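Sortase (Streptomyces avermitilis, PDB 5GO5) is a class E sortase, probably a cysteine transpeptidase that attaches surface proteins to the cell wall without needing calcium. Local coordinates at residues L114-V120 and Y131-P137. Residues are numbered along the deposited sequence; the frame is centred on the assembly and turned at random.
Sequences LRHGDEV and YVIDTGP
Val-120 and Tyr-131 exchange two backbone hydrogen bonds at the open end of an antiparallel beta hairpin of the sortase barrel, N to O 2.9 Å from Val-120 to Tyr-131 and 2.8 Å in return. Beyond the non-hydrogen-bonded pair Glu-119 and Val-132, the incoming chain makes a type II turn, Arg-115 to Asp-118, that still serves the partner strand: Ile-133 N gives a nearly straight bond (172°) to Asp-118 O, and Ile-133 O receives Gly-117 N at 2.8 Å. The turn is closed by Asp-118 N on Arg-115 O, while Asp-118 OD2 takes Arg-115 N from above its carboxylate plane and also forms a salt bridge with Arg-58. The Ile-133 side chain packs against the turn. With CG1 beside its own backbone N (chi1 -67°), its CD1 reaches Leu-114 CB and Val-120 CG2, both at 4.1 Å. At the classic bulge of Asp-134 and Thr-135, opposite Trp-182 of strand 178-190, the chain turns a corner beside His-116. There Asp-134 O sits over the centre of the imidazole, 3.3 Å above its plane and poorly angled for bonding to either nitrogen. At the edge of the ring, a water in its plane lies 2.7 Å from His-116 NE2 and accepts a hydrogen bond from Gly-136 N at 3.0 Å.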
loop_
_atom_site.group_PDB
_atom_site.type_symbol
_atom_site.label_atom_id
_atom_site.label_comp_id
_atom_site.label_asym_id
_atom_site.label_seq_id
_atom_site.Cartn_x
_atom_site.Cartn_y
_atom_site.Cartn_z
ATOM N N LEU A 114 7.847 -7.606 6.306
ATOM C CA LEU A 114 6.839 -8.073 5.375
ATOM C C LEU A 114 7.321 -9.284 4.565
ATOM O O LEU A 114 8.498 -9.364 4.217
ATOM C CB LEU A 114 6.411 -6.941 4.414
ATOM C CG LEU A 114 5.770 -5.727 5.060
ATOM C CD1 LEU A 114 5.667 -4.575 4.080
ATOM C CD2 LEU A 114 4.426 -6.121 5.669
ATOM N N ARG A 115 6.420 -10.215 4.312
ATOM C CA ARG A 115 6.746 -11.465 3.653
ATOM C C ARG A 115 5.722 -11.764 2.590
ATOM O O ARG A 115 4.546 -11.354 2.660
ATOM C CB ARG A 115 6.715 -12.627 4.639
ATOM C CG ARG A 115 7.530 -12.482 5.906
ATOM C CD ARG A 115 7.137 -13.594 6.838
ATOM N NE ARG A 115 7.820 -13.522 8.126
ATOM C CZ ARG A 115 7.751 -14.461 9.074
ATOM N NH1 ARG A 115 7.000 -15.566 8.912
ATOM N NH2 ARG A 115 8.436 -14.292 10.203
ATOM N N HIS A 116 6.123 -12.589 1.621
ATOM C CA HIS A 116 5.133 -13.145 0.697
ATOM C C HIS A 116 3.970 -13.780 1.447
ATOM O O HIS A 116 4.170 -14.536 2.427
ATOM C CB HIS A 116 5.762 -14.205 -0.222
ATOM C CG HIS A 116 6.890 -13.686 -1.070
ATOM N ND1 HIS A 116 7.545 -14.481 -1.990
ATOM C CD2 HIS A 116 7.478 -12.458 -1.150
ATOM C CE1 HIS A 116 8.508 -13.785 -2.572
ATOM N NE2 HIS A 116 8.498 -12.562 -2.071
ATOM N N GLY A 117 2.755 -13.483 1.002
ATOM C CA GLY A 117 1.546 -14.022 1.576
ATOM C C GLY A 117 0.952 -13.152 2.659
ATOM O O GLY A 117 -0.187 -13.375 3.011
ATOM N N ASP A 118 1.711 -12.178 3.157
ATOM C CA ASP A 118 1.184 -11.207 4.124
ATOM C C ASP A 118 0.091 -10.351 3.473
ATOM O O ASP A 118 0.209 -9.968 2.319
ATOM C CB ASP A 118 2.266 -10.345 4.680
ATOM C CG ASP A 118 3.105 -11.039 5.745
ATOM O OD1 ASP A 118 2.744 -12.142 6.228
ATOM O OD2 ASP A 118 4.115 -10.456 6.111
ATOM N N GLU A 119 -0.953 -10.069 4.247
ATOM C CA GLU A 119 -2.102 -9.327 3.802
ATOM C C GLU A 119 -1.932 -7.839 4.088
ATOM O O GLU A 119 -1.375 -7.426 5.131
ATOM C CB GLU A 119 -3.359 -9.835 4.489
ATOM C CG GLU A 119 -3.670 -11.295 4.170
ATOM C CD GLU A 119 -4.163 -12.059 5.411
ATOM O OE1 GLU A 119 -3.740 -11.774 6.569
ATOM O OE2 GLU A 119 -5.021 -12.929 5.242
ATOM N N VAL A 120 -2.445 -7.046 3.162
ATOM C CA VAL A 120 -2.568 -5.594 3.276
ATOM C C VAL A 120 -4.025 -5.274 3.036
ATOM O O VAL A 120 -4.552 -5.580 1.984
ATOM C CB VAL A 120 -1.658 -4.871 2.242
ATOM C CG1 VAL A 120 -1.838 -3.379 2.324
ATOM C CG2 VAL A 120 -0.188 -5.281 2.409
ATOM N N TYR A 131 -5.546 -7.318 -0.034
ATOM C CA TYR A 131 -4.472 -7.606 -0.946
ATOM C C TYR A 131 -3.489 -8.585 -0.324
ATOM O O TYR A 131 -3.321 -8.608 0.904
ATOM C CB TYR A 131 -3.744 -6.325 -1.333
ATOM C CG TYR A 131 -4.501 -5.362 -2.200
ATOM C CD1 TYR A 131 -5.387 -4.427 -1.661
ATOM C CD2 TYR A 131 -4.337 -5.354 -3.608
ATOM C CE1 TYR A 131 -6.059 -3.499 -2.469
ATOM C CE2 TYR A 131 -5.001 -4.426 -4.405
ATOM C CZ TYR A 131 -5.864 -3.508 -3.845
ATOM O OH TYR A 131 -6.473 -2.603 -4.704
ATOM N N VAL A 132 -2.812 -9.361 -1.151
ATOM C CA VAL A 132 -1.808 -10.323 -0.670
ATOM C C VAL A 132 -0.470 -10.076 -1.338
ATOM O O VAL A 132 -0.401 -10.006 -2.548
ATOM C CB VAL A 132 -2.272 -11.748 -0.931
ATOM C CG1 VAL A 132 -1.156 -12.747 -0.552
ATOM C CG2 VAL A 132 -3.510 -12.015 -0.104
ATOM N N ILE A 133 0.570 -9.945 -0.541
ATOM C CA ILE A 133 1.920 -9.669 -1.036
ATOM C C ILE A 133 2.490 -10.823 -1.843
ATOM O O ILE A 133 2.487 -11.984 -1.382
ATOM C CB ILE A 133 2.873 -9.280 0.106
ATOM C CG1 ILE A 133 2.442 -7.936 0.694
ATOM C CG2 ILE A 133 4.310 -9.221 -0.390
ATOM C CD1 ILE A 133 3.229 -7.466 1.894
ATOM N N ASP A 134 2.948 -10.525 -3.056
ATOM C CA ASP A 134 3.583 -11.563 -3.901
ATOM C C ASP A 134 5.082 -11.427 -4.011
ATOM O O ASP A 134 5.797 -12.439 -4.194
ATOM C CB ASP A 134 3.011 -11.514 -5.281
ATOM C CG ASP A 134 1.562 -11.869 -5.321
ATOM O OD1 ASP A 134 1.195 -12.982 -4.906
ATOM O OD2 ASP A 134 0.750 -11.013 -5.719
ATOM N N THR A 135 5.578 -10.200 -3.987
ATOM C CA THR A 135 6.990 -9.909 -4.259
ATOM C C THR A 135 7.514 -8.857 -3.308
ATOM O O THR A 135 6.823 -7.901 -2.994
ATOM C CB THR A 135 7.139 -9.462 -5.717
ATOM O OG1 THR A 135 6.547 -10.453 -6.533
ATOM C CG2 THR A 135 8.608 -9.279 -6.107
ATOM N N GLY A 136 8.749 -9.067 -2.839
ATOM C CA GLY A 136 9.458 -8.139 -1.986
ATOM C C GLY A 136 9.512 -8.657 -0.554
ATOM O O GLY A 136 8.999 -9.773 -0.280
ATOM N N PRO A 137 10.076 -7.875 0.368
ATOM C CA PRO A 137 10.583 -6.539 0.112
ATOM C C PRO A 137 11.792 -6.505 -0.804
ATOM O O PRO A 137 12.732 -7.319 -0.644
ATOM C CB PRO A 137 10.955 -6.016 1.491
ATOM C CG PRO A 137 10.139 -6.787 2.411
ATOM C CD PRO A 137 10.031 -8.147 1.805
HETATM O O HOH W 1 10.557 -11.362 -3.429
#